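Local coordinates for protein her-1 (Caenorhabditis elegans, PDB 1SZH) that dictates male development, probably acting directly in the cell signalling of sex determination, where it inhibits tra-2a, at residues Ala15-Thr20 / Gln56-Ala61. The protein carries 2 engineered substitutions. Residues are numbered along the deposited sequence; the frame is centred on the assembly and turned at random.
Sequences AEKCCT and QNVLFA
Val58 reaches out from helix 47-59 to the last turn of helix 8-18 and meets Lys17 and Cys18 there, a small surface contact within a disulfide-bridged pair of helices in the N-terminal half of the all-helical protein HER-1. It illustrates how side chains pack lightly beside a disulfide that already ties two helices together. The touching is done by one branch of the valine: CG2 stands anti to its own carbonyl carbon and beside its backbone N (CG1 is the branch anti to N, chi1 178°), which turns it to the opposing helix. The aliphatic stem of Lys17 crosses this methyl at a slant, its CD 4.0 Å from Val58 CG2. The chain is extended beyond CG, laying CD against the valine while NZ continues to a salt bridge with Asp13, one turn earlier on the same helix. Asp13 and Ala14 also touch Val58, continuing the patch along helix 8-18. Cys18 adds the covalent element, since its sulfur is bonded to Cys54, one turn before Val58 on helix 47-59. Beside that cross-link, in apolar contact, Cys18 SG lies 4.1 Å from Val58 CG2.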
loop_
_atom_site.group_PDB
_atom_site.type_symbol
_atom_site.label_atom_id
_atom_site.label_comp_id
_atom_site.label_asym_id
_atom_site.label_seq_id
_atom_site.Cartn_x
_atom_site.Cartn_y
_atom_site.Cartn_z
ATOM N N ALA A 15 -15.518 4.384 7.164
ATOM C CA ALA A 15 -15.306 3.887 8.512
ATOM C C ALA A 15 -16.540 3.122 9.008
ATOM O O ALA A 15 -16.420 2.048 9.598
ATOM C CB ALA A 15 -14.976 5.049 9.467
ATOM N N GLU A 16 -17.718 3.678 8.747
ATOM C CA GLU A 16 -18.973 3.049 9.174
ATOM C C GLU A 16 -19.214 1.693 8.510
ATOM O O GLU A 16 -19.756 0.772 9.134
ATOM C CB GLU A 16 -20.145 3.986 8.858
ATOM C CG GLU A 16 -20.112 5.294 9.651
ATOM C CD GLU A 16 -20.890 6.417 8.975
ATOM O OE1 GLU A 16 -21.724 6.121 8.093
ATOM O OE2 GLU A 16 -20.673 7.599 9.335
ATOM N N LYS A 17 -18.813 1.564 7.256
ATOM C CA LYS A 17 -19.018 0.332 6.508
ATOM C C LYS A 17 -17.959 -0.722 6.727
ATOM O O LYS A 17 -18.196 -1.906 6.520
ATOM C CB LYS A 17 -19.070 0.639 5.005
ATOM C CG LYS A 17 -20.291 1.474 4.604
ATOM C CD LYS A 17 -20.283 1.828 3.141
ATOM C CE LYS A 17 -21.616 2.504 2.758
ATOM N NZ LYS A 17 -21.620 2.941 1.337
ATOM N N CYS A 18 -16.795 -0.297 7.196
ATOM C CA CYS A 18 -15.679 -1.218 7.310
ATOM C C CYS A 18 -15.084 -1.523 8.675
ATOM O O CYS A 18 -14.449 -2.555 8.834
ATOM C CB CYS A 18 -14.547 -0.696 6.428
ATOM S SG CYS A 18 -15.023 -0.404 4.705
ATOM N N CYS A 19 -15.245 -0.600 9.622
ATOM C CA CYS A 19 -14.695 -0.748 10.966
ATOM C C CYS A 19 -15.777 -0.985 12.020
ATOM O O CYS A 19 -16.930 -0.598 11.819
ATOM C CB CYS A 19 -13.902 0.516 11.296
ATOM S SG CYS A 19 -12.701 0.737 9.957
ATOM N N THR A 20 -15.403 -1.625 13.127
ATOM C CA THR A 20 -16.346 -1.885 14.219
ATOM C C THR A 20 -16.686 -0.559 14.885
ATOM O O THR A 20 -15.968 0.436 14.718
ATOM C CB THR A 20 -15.746 -2.812 15.270
ATOM O OG1 THR A 20 -14.594 -2.188 15.851
ATOM C CG2 THR A 20 -15.345 -4.147 14.637
ATOM N N GLN A 56 -10.651 0.797 0.739
ATOM C CA GLN A 56 -10.321 1.201 -0.625
ATOM C C GLN A 56 -11.551 1.165 -1.542
ATOM O O GLN A 56 -11.763 2.065 -2.357
ATOM C CB GLN A 56 -9.246 0.281 -1.191
ATOM C CG GLN A 56 -7.870 0.528 -0.598
ATOM C CD GLN A 56 -6.857 0.884 -1.678
ATOM O OE1 GLN A 56 -6.680 0.150 -2.649
ATOM N NE2 GLN A 56 -6.174 2.006 -1.503
ATOM N N ASN A 57 -12.353 0.118 -1.375
ATOM C CA ASN A 57 -13.548 -0.050 -2.192
ATOM C C ASN A 57 -14.559 1.068 -1.950
ATOM O O ASN A 57 -15.242 1.488 -2.886
ATOM C CB ASN A 57 -14.172 -1.436 -1.941
ATOM C CG ASN A 57 -13.420 -2.562 -2.651
ATOM O OD1 ASN A 57 -13.792 -3.742 -2.543
ATOM N ND2 ASN A 57 -12.357 -2.211 -3.371
ATOM N N VAL A 58 -14.668 1.572 -0.717
ATOM C CA VAL A 58 -15.617 2.667 -0.474
ATOM C C VAL A 58 -15.020 4.015 -0.888
ATOM O O VAL A 58 -15.636 4.776 -1.628
ATOM C CB VAL A 58 -16.052 2.739 1.010
ATOM C CG1 VAL A 58 -16.995 3.935 1.219
ATOM C CG2 VAL A 58 -16.714 1.459 1.429
ATOM N N LEU A 59 -13.799 4.313 -0.453
ATOM C CA LEU A 59 -13.169 5.596 -0.775
ATOM C C LEU A 59 -12.987 5.842 -2.257
ATOM O O LEU A 59 -13.153 6.961 -2.729
ATOM C CB LEU A 59 -11.777 5.687 -0.120
ATOM C CG LEU A 59 -11.759 5.679 1.415
ATOM C CD1 LEU A 59 -10.297 5.643 1.885
ATOM C CD2 LEU A 59 -12.443 6.913 1.965
ATOM N N PHE A 60 -12.658 4.789 -2.991
ATOM C CA PHE A 60 -12.376 4.929 -4.409
ATOM C C PHE A 60 -13.418 4.233 -5.292
ATOM O O PHE A 60 -13.104 3.761 -6.374
ATOM C CB PHE A 60 -10.971 4.387 -4.677
ATOM C CG PHE A 60 -9.890 5.139 -3.918
ATOM C CD1 PHE A 60 -9.051 4.480 -3.027
ATOM C CD2 PHE A 60 -9.752 6.523 -4.062
ATOM C CE1 PHE A 60 -8.101 5.193 -2.271
ATOM C CE2 PHE A 60 -8.801 7.244 -3.312
ATOM C CZ PHE A 60 -7.975 6.577 -2.422
ATOM N N ALA A 61 -14.656 4.193 -4.817
ATOM C CA ALA A 61 -15.738 3.549 -5.564
ATOM C C ALA A 61 -15.911 4.149 -6.964
ATOM O O ALA A 61 -16.101 3.420 -7.935
ATOM C CB ALA A 61 -17.039 3.666 -4.788
#